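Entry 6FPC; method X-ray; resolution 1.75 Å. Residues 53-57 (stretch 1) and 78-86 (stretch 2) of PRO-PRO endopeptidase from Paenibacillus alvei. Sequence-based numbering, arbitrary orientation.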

# COMPACT_ATOMS: atom_id res chain seq x y z
N GLY A 53 -14.11 10.77 3.03
CA GLY A 53 -13.38 12.03 3.17
C GLY A 53 -11.89 11.83 3.40
O GLY A 53 -11.35 10.74 3.17
N ALA A 54 -11.22 12.87 3.90
CA ALA A 54 -9.80 12.78 4.27
C ALA A 54 -9.65 11.69 5.30
O ALA A 54 -10.54 11.51 6.16
N ILE A 55 -8.55 10.92 5.20
CA ILE A 55 -8.28 9.81 6.11
C ILE A 55 -8.26 10.26 7.57
O ILE A 55 -8.64 9.48 8.46
N THR A 56 -7.89 11.53 7.81
CA THR A 56 -7.81 12.12 9.14
C THR A 56 -9.21 12.32 9.74
O THR A 56 -9.29 12.50 10.93
N ASN A 57 -10.31 12.20 8.93
CA ASN A 57 -11.69 12.27 9.45
C ASN A 57 -12.03 11.01 10.21
O ASN A 57 -13.00 11.03 10.97
N THR A 78 0.11 18.67 5.31
CA THR A 78 -0.20 18.04 6.61
C THR A 78 -0.76 16.65 6.28
O THR A 78 -1.11 16.42 5.13
N TRP A 79 -0.93 15.78 7.29
CA TRP A 79 -1.52 14.44 7.12
C TRP A 79 -2.95 14.48 6.51
O TRP A 79 -3.39 13.53 5.87
N ASP A 80 -3.64 15.60 6.68
CA ASP A 80 -4.97 15.85 6.12
C ASP A 80 -4.95 15.69 4.59
O ASP A 80 -5.96 15.31 4.01
N ASP A 81 -3.82 15.98 3.95
CA ASP A 81 -3.63 15.91 2.48
C ASP A 81 -3.22 14.54 1.97
O ASP A 81 -3.15 14.34 0.76
N VAL A 82 -2.84 13.64 2.88
CA VAL A 82 -2.30 12.33 2.53
C VAL A 82 -3.46 11.34 2.24
O VAL A 82 -4.30 11.13 3.10
N PRO A 83 -3.51 10.73 1.03
CA PRO A 83 -4.68 9.91 0.67
C PRO A 83 -4.72 8.49 1.24
O PRO A 83 -5.75 7.82 1.16
N GLY A 84 -3.61 8.02 1.79
CA GLY A 84 -3.57 6.68 2.35
C GLY A 84 -2.47 6.53 3.40
O GLY A 84 -1.45 7.20 3.30
N VAL A 85 -2.68 5.65 4.38
CA VAL A 85 -1.69 5.38 5.43
C VAL A 85 -1.83 3.93 5.92
O VAL A 85 -2.91 3.35 5.79
N SER A 86 -0.77 3.38 6.52
CA SER A 86 -0.82 2.01 7.00
C SER A 86 -0.11 1.92 8.34
O SER A 86 1.06 2.26 8.44

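The two stretches meet over a small area, 308 Å² summed over both sides, and the backbones come nearest where Thr56 CA lies 5.6 Å from Asp80 CA; Ile55 pairs with Pro83 (CA to CA 6.5 Å). No clear direct hydrogen bond joins them; the contact rests on apolar packing and on two bridging waters.

Apolar packing centres on Ile55, a buried residue whose CA-to-CB bond points toward stretch 2 and which gives up 102 Å², the largest share of any residue here. With chi1 at 67° (p) and chi2 at 171° (t), its side chain is laid along the backbone of residues 82 to 85. Ile55 CG1 lies 3.4 Å from Val82 O, and Ile55 CG2 lies 3.5 Å from Pro83 O, so much of this packing is against main-chain carbonyls rather than side chains. The extended chi2 carries Ile55 CD1 to the start of the strand, 3.9 Å from Gly84 C and 3.8 Å from Val85 CB. Val85 (chi1 84°, p) also directs its CA-to-CB bond toward the other stretch, whereas that of Pro83 points away, leaving its carbonyl to make the contact. Thr56, likewise pointing toward stretch 2, places its methyl CG2 4.0 Å from Trp79 CB; the indole itself leads away from the contact. Ala54 CB, whose CA-to-CB bond runs sideways, lies 3.7 Å from Asp80 O.

Polar groups gather around Thr56 and Asp80. The p rotamer of Thr56 (chi1 50°) brings Thr56 OG1 to 3.3 Å from Asp80 OD1; the geometry leaves open whether they hydrogen-bond directly. Asp80 adopts chi1 of −52° (m), and its CA-to-CB bond points away overall, though CB still touches stretch 1. Within stretch 2, its other carboxylate oxygen, Asp80 OD2, accepts a hydrogen bond from Thr78 OG1 at 2.7 Å. Nearby, Thr78 N donates to Asp81 OD2 at 3.1 Å, so both acidic side chains fold back onto the residue that precedes the 3-10 segment.

Water makes the firmer polar links. Water 1 accepts from Ile55 N (3.0 Å to the water O) and donates to Asp80 O (3.1 Å from the water O) and Val82 O (2.6 Å from the water O), tying the backbone of one stretch to two carbonyls of the other. Water 2 donates to Asp80 OD1, 2.7 Å from its O atom, and hydrogen-bonds to Thr56 OG1, 2.9 Å from the same O, thereby linking the two side chains.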

# COMPACT_ATOMS: atom_id res chain seq x y z
CB ALA A 54 -9.31 14.11 4.83
CB ILE A 55 -7.01 8.99 5.73
CG1 ILE A 55 -5.71 9.82 5.90
CG2 ILE A 55 -7.16 8.42 4.33
CD1 ILE A 55 -4.40 8.97 5.73
CB THR A 56 -6.93 13.37 9.18
OG1 THR A 56 -7.31 14.28 8.14
CG2 THR A 56 -5.40 13.05 9.12
CB ASN A 57 -12.73 12.52 8.33
CG ASN A 57 -12.70 13.90 7.71
OD1 ASN A 57 -12.13 14.86 8.24
ND2 ASN A 57 -13.34 14.01 6.55
CB THR A 78 -1.17 18.87 7.48
OG1 THR A 78 -2.39 19.05 6.77
CG2 THR A 78 -0.58 20.22 7.92
CB TRP A 79 -1.51 13.70 8.45
CG TRP A 79 -0.18 13.09 8.79
CD1 TRP A 79 0.74 13.58 9.67
CD2 TRP A 79 0.40 11.91 8.22
NE1 TRP A 79 1.85 12.77 9.70
CE2 TRP A 79 1.69 11.75 8.79
CE3 TRP A 79 -0.00 11.02 7.20
CZ2 TRP A 79 2.54 10.69 8.44
CZ3 TRP A 79 0.82 9.94 6.89
CH2 TRP A 79 2.12 9.84 7.44
CB ASP A 80 -5.42 17.28 6.45
CG ASP A 80 -5.31 17.59 7.93
OD1 ASP A 80 -6.32 17.43 8.63
OD2 ASP A 80 -4.21 17.97 8.37
CB ASP A 81 -2.50 16.85 2.07
CG ASP A 81 -2.72 18.30 2.45
OD1 ASP A 81 -3.88 18.77 2.31
OD2 ASP A 81 -1.75 18.95 2.89
CB VAL A 82 -1.30 11.80 3.60
CG1 VAL A 82 -0.79 10.40 3.24
CG2 VAL A 82 -0.12 12.77 3.79
CB PRO A 83 -4.64 9.89 -0.87
CG PRO A 83 -3.15 9.99 -1.19
CD PRO A 83 -2.60 10.92 -0.13
CB VAL A 85 -1.74 6.41 6.61
CG1 VAL A 85 -2.81 6.04 7.65
CG2 VAL A 85 -0.36 6.57 7.27
CB SER A 86 -0.15 1.08 5.99
OG SER A 86 -0.32 -0.30 6.31
O HOH W 1 -6.61 12.33 3.36
O HOH W 2 -8.87 16.76 7.97